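Local coordinates for glyoxalase family protein (Listeria monocytogenes, PDB 2P7Q) that catalyses the manganese-dependent hydration of the antibiotic fosfomycin, opening its epoxide to a diol and so conferring resistance, at residues Asn27-Tyr32 against Phe46-Gly51; Ser42-Phe47 against Cys55-Asp60. The protein carries 1 engineered substitution. One frame throughout, in Å; residues are numbered along the deposited sequence.

Interaction 1 (Asn27-Tyr32 against Phe46-Gly51)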
loop_
_atom_site.group_PDB
_atom_site.type_symbol
_atom_site.label_atom_id
_atom_site.label_comp_id
_atom_site.label_asym_id
_atom_site.label_seq_id
_atom_site.Cartn_x
_atom_site.Cartn_y
_atom_site.Cartn_z
ATOM N N ASN A 27 -10.630 -10.786 -7.732
ATOM C CA ASN A 27 -10.274 -12.067 -8.337
ATOM C C ASN A 27 -8.991 -12.554 -7.660
ATOM O O ASN A 27 -8.139 -13.165 -8.301
ATOM C CB ASN A 27 -10.017 -11.903 -9.847
ATOM C CG ASN A 27 -11.288 -11.597 -10.648
ATOM O OD1 ASN A 27 -12.010 -10.644 -10.367
ATOM N ND2 ASN A 27 -11.550 -12.412 -11.664
ATOM N N ALA A 28 -8.852 -12.270 -6.366
ATOM C CA ALA A 28 -7.651 -12.657 -5.621
ATOM C C ALA A 28 -7.409 -14.164 -5.597
ATOM O O ALA A 28 -8.305 -14.946 -5.279
ATOM C CB ALA A 28 -7.717 -12.117 -4.201
ATOM N N GLU A 29 -6.182 -14.558 -5.931
ATOM C CA GLU A 29 -5.797 -15.960 -5.975
ATOM C C GLU A 29 -5.138 -16.380 -4.678
ATOM O O GLU A 29 -3.950 -16.109 -4.472
ATOM C CB GLU A 29 -4.818 -16.206 -7.122
ATOM C CG GLU A 29 -4.358 -17.656 -7.258
ATOM C CD GLU A 29 -3.190 -17.828 -8.223
ATOM O OE1 GLU A 29 -3.028 -16.987 -9.142
ATOM O OE2 GLU A 29 -2.437 -18.818 -8.070
ATOM N N GLU A 30 -5.900 -17.033 -3.804
ATOM C CA GLU A 30 -5.347 -17.500 -2.540
ATOM C C GLU A 30 -4.234 -18.486 -2.880
ATOM O O GLU A 30 -4.415 -19.366 -3.711
ATOM C CB GLU A 30 -6.429 -18.173 -1.694
ATOM C CG GLU A 30 -5.930 -18.753 -0.381
ATOM C CD GLU A 30 -7.061 -19.157 0.563
ATOM O OE1 GLU A 30 -6.838 -20.027 1.424
ATOM O OE2 GLU A 30 -8.165 -18.596 0.463
ATOM N N ILE A 31 -3.077 -18.328 -2.250
ATOM C CA ILE A 31 -1.951 -19.202 -2.536
ATOM C C ILE A 31 -1.410 -19.825 -1.271
ATOM O O ILE A 31 -0.559 -20.712 -1.320
ATOM C CB ILE A 31 -0.805 -18.424 -3.213
ATOM C CG1 ILE A 31 -0.295 -17.335 -2.267
ATOM C CG2 ILE A 31 -1.290 -17.801 -4.527
ATOM C CD1 ILE A 31 0.884 -16.556 -2.808
ATOM N N TYR A 32 -1.894 -19.352 -0.134
ATOM C CA TYR A 32 -1.422 -19.881 1.130
ATOM C C TYR A 32 -2.379 -19.589 2.270
ATOM O O TYR A 32 -2.891 -18.478 2.399
ATOM C CB TYR A 32 -0.046 -19.304 1.466
ATOM C CG TYR A 32 0.393 -19.659 2.858
ATOM C CD1 TYR A 32 0.933 -20.915 3.140
ATOM C CD2 TYR A 32 0.172 -18.784 3.919
ATOM C CE1 TYR A 32 1.230 -21.295 4.448
ATOM C CE2 TYR A 32 0.465 -19.155 5.229
ATOM C CZ TYR A 32 0.989 -20.413 5.483
ATOM O OH TYR A 32 1.231 -20.799 6.777
ATOM N N PHE A 46 -2.399 -15.690 2.187
ATOM C CA PHE A 46 -1.641 -14.938 1.200
ATOM C C PHE A 46 -2.348 -15.032 -0.143
ATOM O O PHE A 46 -2.786 -16.109 -0.546
ATOM C CB PHE A 46 -0.237 -15.528 1.028
ATOM C CG PHE A 46 0.593 -15.539 2.280
ATOM C CD1 PHE A 46 1.791 -16.250 2.315
ATOM C CD2 PHE A 46 0.195 -14.834 3.416
ATOM C CE1 PHE A 46 2.584 -16.256 3.464
ATOM C CE2 PHE A 46 0.983 -14.831 4.574
ATOM C CZ PHE A 46 2.177 -15.543 4.598
ATOM N N PHE A 47 -2.452 -13.916 -0.854
ATOM C CA PHE A 47 -3.085 -13.954 -2.165
ATOM C C PHE A 47 -2.231 -13.244 -3.211
ATOM O O PHE A 47 -1.302 -12.503 -2.888
ATOM C CB PHE A 47 -4.466 -13.290 -2.128
ATOM C CG PHE A 47 -5.336 -13.745 -0.998
ATOM C CD1 PHE A 47 -5.080 -13.326 0.304
ATOM C CD2 PHE A 47 -6.433 -14.569 -1.236
ATOM C CE1 PHE A 47 -5.900 -13.713 1.358
ATOM C CE2 PHE A 47 -7.267 -14.966 -0.187
ATOM C CZ PHE A 47 -6.999 -14.536 1.115
ATOM N N LEU A 48 -2.540 -13.505 -4.473
ATOM C CA LEU A 48 -1.869 -12.840 -5.578
ATOM C C LEU A 48 -2.963 -12.015 -6.230
ATOM O O LEU A 48 -4.000 -12.557 -6.635
ATOM C CB LEU A 48 -1.329 -13.831 -6.603
ATOM C CG LEU A 48 -0.066 -14.603 -6.253
ATOM C CD1 LEU A 48 0.271 -15.523 -7.412
ATOM C CD2 LEU A 48 1.082 -13.633 -5.983
ATOM N N ILE A 49 -2.750 -10.705 -6.292
ATOM C CA ILE A 49 -3.710 -9.818 -6.916
ATOM C C ILE A 49 -2.945 -9.059 -7.983
ATOM O O ILE A 49 -2.176 -8.145 -7.672
ATOM C CB ILE A 49 -4.309 -8.823 -5.912
ATOM C CG1 ILE A 49 -5.106 -9.567 -4.843
ATOM C CG2 ILE A 49 -5.210 -7.842 -6.630
ATOM C CD1 ILE A 49 -5.902 -8.645 -3.935
ATOM N N ALA A 50 -3.139 -9.458 -9.238
ATOM C CA ALA A 50 -2.466 -8.828 -10.364
ATOM C C ALA A 50 -0.987 -8.664 -10.053
ATOM O O ALA A 50 -0.465 -7.553 -10.020
ATOM C CB ALA A 50 -3.089 -7.476 -10.650
ATOM N N GLY A 51 -0.321 -9.779 -9.804
ATOM C CA GLY A 51 1.095 -9.726 -9.508
ATOM C C GLY A 51 1.431 -9.487 -8.052
ATOM O O GLY A 51 2.275 -10.167 -7.492
#
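Tyr32 and Phe46 bring their rings together obliquely where strand 29-32 runs antiparallel to strand 46-49, at a classic beta bulge within a hairpin of the glyoxalase-type fold. The bulge sets two residues, Ile31 and Tyr32, opposite Phe46. Backbone bonds define it: Phe46 O takes the N-H of Ile31 nearly straight at 2.8 Å and that of Tyr32 only weakly, and Phe46 N returns a bond to Tyr32 O. Beyond the bulge the register is regular, with Glu29 and Leu48 forming a hydrogen-bonded pair; Glu29 N reaches Leu48 O at 3.0 Å, and Leu48 N bonds back to Glu29 O from above the carbonyl plane. Glu30 and Phe47 make the non-hydrogen-bonded pair between them, and there Phe47 CA offers a C-H to Glu29 O.

Apolar contacts lie on both faces of the strand pair. On the face of Phe46 and Leu48, Ile31 lies across both side chains at about a right angle: its CG1 is 3.8 Å from Phe46 CB, and its CG2 lies equally near Leu48 CG. Leu124 of the second subunit packs on Leu48. On the other face, helix 15-26 covers Ala28, Phe47 and Ile49, and Ala28 CB touches Ile49 CG1 at 3.7 Å. The Phe47 ring slants across Glu30, with CD2 3.4 Å from Glu30 CA and CE2 against Glu30 CB.

The aromatic pair closes the contact. Both side chains point the same way, their planes 39° apart and their centroids at 4.6 Å. Chi1 of Tyr32 (171°) puts CG anti to the backbone N, within reach of Phe46 CD1. Further along the ring, Tyr32 CD2 sits over one face of the Phe46 ring, displaced toward the rim and 3.4 Å from Phe46 CD1.

Interaction 2 (Ser42-Phe47 against Cys55-Asp60). With GG6 ([(1S,2S)-1,2-dihydroxypropyl]phosphonic acid), chain J.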
loop_
_atom_site.group_PDB
_atom_site.type_symbol
_atom_site.label_atom_id
_atom_site.label_comp_id
_atom_site.label_asym_id
_atom_site.label_seq_id
_atom_site.Cartn_x
_atom_site.Cartn_y
_atom_site.Cartn_z
ATOM N N SER A 42 -0.135 -17.360 13.667
ATOM C CA SER A 42 -1.411 -16.675 13.600
ATOM C C SER A 42 -2.209 -17.101 12.390
ATOM O O SER A 42 -1.684 -17.692 11.447
ATOM C CB SER A 42 -1.202 -15.167 13.581
ATOM O OG SER A 42 -0.316 -14.824 12.538
ATOM N N LYS A 43 -3.492 -16.791 12.439
ATOM C CA LYS A 43 -4.399 -17.140 11.371
ATOM C C LYS A 43 -4.182 -16.158 10.221
ATOM O O LYS A 43 -4.403 -14.957 10.370
ATOM C CB LYS A 43 -5.830 -17.066 11.899
ATOM C CG LYS A 43 -6.828 -17.861 11.093
ATOM C CD LYS A 43 -8.254 -17.351 11.342
ATOM C CE LYS A 43 -9.093 -18.332 12.169
ATOM N NZ LYS A 43 -10.441 -17.710 12.438
ATOM N N GLU A 44 -3.748 -16.664 9.074
ATOM C CA GLU A 44 -3.491 -15.778 7.950
ATOM C C GLU A 44 -3.536 -16.432 6.574
ATOM O O GLU A 44 -3.430 -17.650 6.429
ATOM C CB GLU A 44 -2.129 -15.115 8.139
ATOM C CG GLU A 44 -0.995 -16.113 8.271
ATOM C CD GLU A 44 0.374 -15.461 8.237
ATOM O OE1 GLU A 44 0.634 -14.553 9.052
ATOM O OE2 GLU A 44 1.196 -15.867 7.392
ATOM N N LYS A 45 -3.689 -15.593 5.557
ATOM C CA LYS A 45 -3.733 -16.058 4.179
ATOM C C LYS A 45 -2.966 -15.116 3.241
ATOM O O LYS A 45 -2.875 -13.907 3.476
ATOM C CB LYS A 45 -5.191 -16.207 3.730
ATOM C CG LYS A 45 -5.957 -17.260 4.513
ATOM C CD LYS A 45 -7.406 -17.340 4.093
ATOM C CE LYS A 45 -8.104 -18.550 4.740
ATOM N NZ LYS A 45 -9.571 -18.645 4.429
ATOM N N PHE A 46 -2.399 -15.690 2.187
ATOM C CA PHE A 46 -1.641 -14.938 1.200
ATOM C C PHE A 46 -2.348 -15.032 -0.143
ATOM O O PHE A 46 -2.786 -16.109 -0.546
ATOM C CB PHE A 46 -0.237 -15.528 1.028
ATOM C CG PHE A 46 0.593 -15.539 2.280
ATOM C CD1 PHE A 46 1.791 -16.250 2.315
ATOM C CD2 PHE A 46 0.195 -14.834 3.416
ATOM C CE1 PHE A 46 2.584 -16.256 3.464
ATOM C CE2 PHE A 46 0.983 -14.831 4.574
ATOM C CZ PHE A 46 2.177 -15.543 4.598
ATOM N N PHE A 47 -2.452 -13.916 -0.854
ATOM C CA PHE A 47 -3.085 -13.954 -2.165
ATOM C C PHE A 47 -2.231 -13.244 -3.211
ATOM O O PHE A 47 -1.302 -12.503 -2.888
ATOM C CB PHE A 47 -4.466 -13.290 -2.128
ATOM C CG PHE A 47 -5.336 -13.745 -0.998
ATOM C CD1 PHE A 47 -5.080 -13.326 0.304
ATOM C CD2 PHE A 47 -6.433 -14.569 -1.236
ATOM C CE1 PHE A 47 -5.900 -13.713 1.358
ATOM C CE2 PHE A 47 -7.267 -14.966 -0.187
ATOM C CZ PHE A 47 -6.999 -14.536 1.115
ATOM N N CYS A 55 -1.038 -10.031 1.883
ATOM C CA CYS A 55 -1.154 -10.880 3.059
ATOM C C CYS A 55 -2.229 -10.364 4.001
ATOM O O CYS A 55 -2.318 -9.168 4.264
ATOM C CB CYS A 55 0.166 -10.944 3.806
ATOM S SG CYS A 55 1.460 -11.783 2.911
ATOM N N ILE A 56 -3.044 -11.282 4.506
ATOM C CA ILE A 56 -4.120 -10.947 5.426
ATOM C C ILE A 56 -3.912 -11.728 6.725
ATOM O O ILE A 56 -3.751 -12.946 6.708
ATOM C CB ILE A 56 -5.492 -11.305 4.809
ATOM C CG1 ILE A 56 -5.654 -10.617 3.448
ATOM C CG2 ILE A 56 -6.611 -10.864 5.730
ATOM C CD1 ILE A 56 -5.674 -9.083 3.510
ATOM N N MET A 57 -3.887 -11.007 7.841
ATOM C CA MET A 57 -3.703 -11.599 9.159
ATOM C C MET A 57 -4.864 -11.202 10.047
ATOM O O MET A 57 -5.366 -10.083 9.950
ATOM C CB MET A 57 -2.416 -11.100 9.802
ATOM C CG MET A 57 -1.157 -11.723 9.266
ATOM S SD MET A 57 0.257 -11.157 10.228
ATOM C CE MET A 57 -0.008 -12.004 11.760
ATOM N N GLU A 58 -5.280 -12.107 10.925
ATOM C CA GLU A 58 -6.397 -11.818 11.815
ATOM C C GLU A 58 -5.861 -11.231 13.116
ATOM O O GLU A 58 -4.885 -11.726 13.682
ATOM C CB GLU A 58 -7.212 -13.103 12.073
ATOM C CG GLU A 58 -8.650 -12.872 12.568
ATOM C CD GLU A 58 -9.535 -14.128 12.480
ATOM O OE1 GLU A 58 -9.184 -15.163 13.085
ATOM O OE2 GLU A 58 -10.587 -14.078 11.806
ATOM N N GLY A 59 -6.489 -10.153 13.569
ATOM C CA GLY A 59 -6.063 -9.509 14.796
ATOM C C GLY A 59 -7.111 -8.514 15.244
ATOM O O GLY A 59 -8.048 -8.228 14.498
ATOM N N ASP A 60 -6.958 -7.983 16.453
ATOM C CA ASP A 60 -7.915 -7.022 16.993
ATOM C C ASP A 60 -7.592 -5.572 16.649
ATOM O O ASP A 60 -8.432 -4.688 16.811
ATOM C CB ASP A 60 -8.002 -7.154 18.514
ATOM C CG ASP A 60 -8.858 -6.061 19.143
ATOM O OD1 ASP A 60 -10.098 -6.093 18.958
ATOM O OD2 ASP A 60 -8.290 -5.164 19.808
HETATM O O1 GG6 J . 6.881 -9.724 6.512
HETATM C C2 GG6 J . 6.906 -11.141 6.760
HETATM C C3 GG6 J . 8.220 -11.510 7.520
HETATM C C1 GG6 J . 5.672 -11.598 7.615
HETATM O O2 GG6 J . 5.617 -11.016 8.931
HETATM P P GG6 J . 4.109 -11.263 6.818
HETATM O O3 GG6 J . 4.145 -11.860 5.353
HETATM O O4 GG6 J . 3.084 -11.929 7.581
HETATM O O5 GG6 J . 3.795 -9.725 6.759
#
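Cys55 lays its sulfur over a face of the Phe46 ring, SG 3.8 Å from the centroid and displaced toward CD2 and CE2. SG is also the nearest atom of Cys55 to the phosphonate of the bound diol, 3.6 Å from GG6 O3. On the sheet face that carries Phe46 and Cys55, Glu44 and Met57 run side by side, OE1 of Glu44, the probable proton acceptor, lying 3.4 Å from Met57 CG and close to SD. Both side chains belong to the ligand pocket, where the diol is also hydrogen-bonded by Thr9 of the same chain and by Tyr108 of the second subunit.

The two strands form an antiparallel hairpin in the sheet of a glyoxalase-superfamily fold. Lys45 and Ile56 are its hydrogen-bonded pair, Ile56 N meeting Lys45 O at 2.8 Å, and Glu58 N bonds to Lys43 O. On the face away from the diol, the Ile56 side chain crosses that of Phe47 at about a right angle, CG1 3.7 Å from Phe47 CE1. Lys43 and Glu58 lie side by side, the Lys43 chain bent at chi3, and Lys43 NZ approaches the syn lone pair of Glu58 OE1 at 2.9 Å in a salt bridge, while Glu58 OE2 accepts the backbone N-H of Leu15.

Interactions 1 and 2 are successive strand pairings in one mixed sheet, their centres about 13 Å apart. Strand 44-49 is common to both: strand 29-33, the outermost on that side within the chain, flanks it in interaction 1, and strand 52-58, which in turn lies beside strand 4-12, flanks it in interaction 2. Along the chain the order is 29-33, 44-49, 52-58, two consecutive hairpins. Phe46 and Phe47 take part in each contact, on opposite faces: Phe46 on the side of the bound diol, Phe47 on the side of helix 15-26. Tyr32 CE2 also lies 4.0 Å from Glu44 OE2, bringing strand 29-33 up to the ligand pocket.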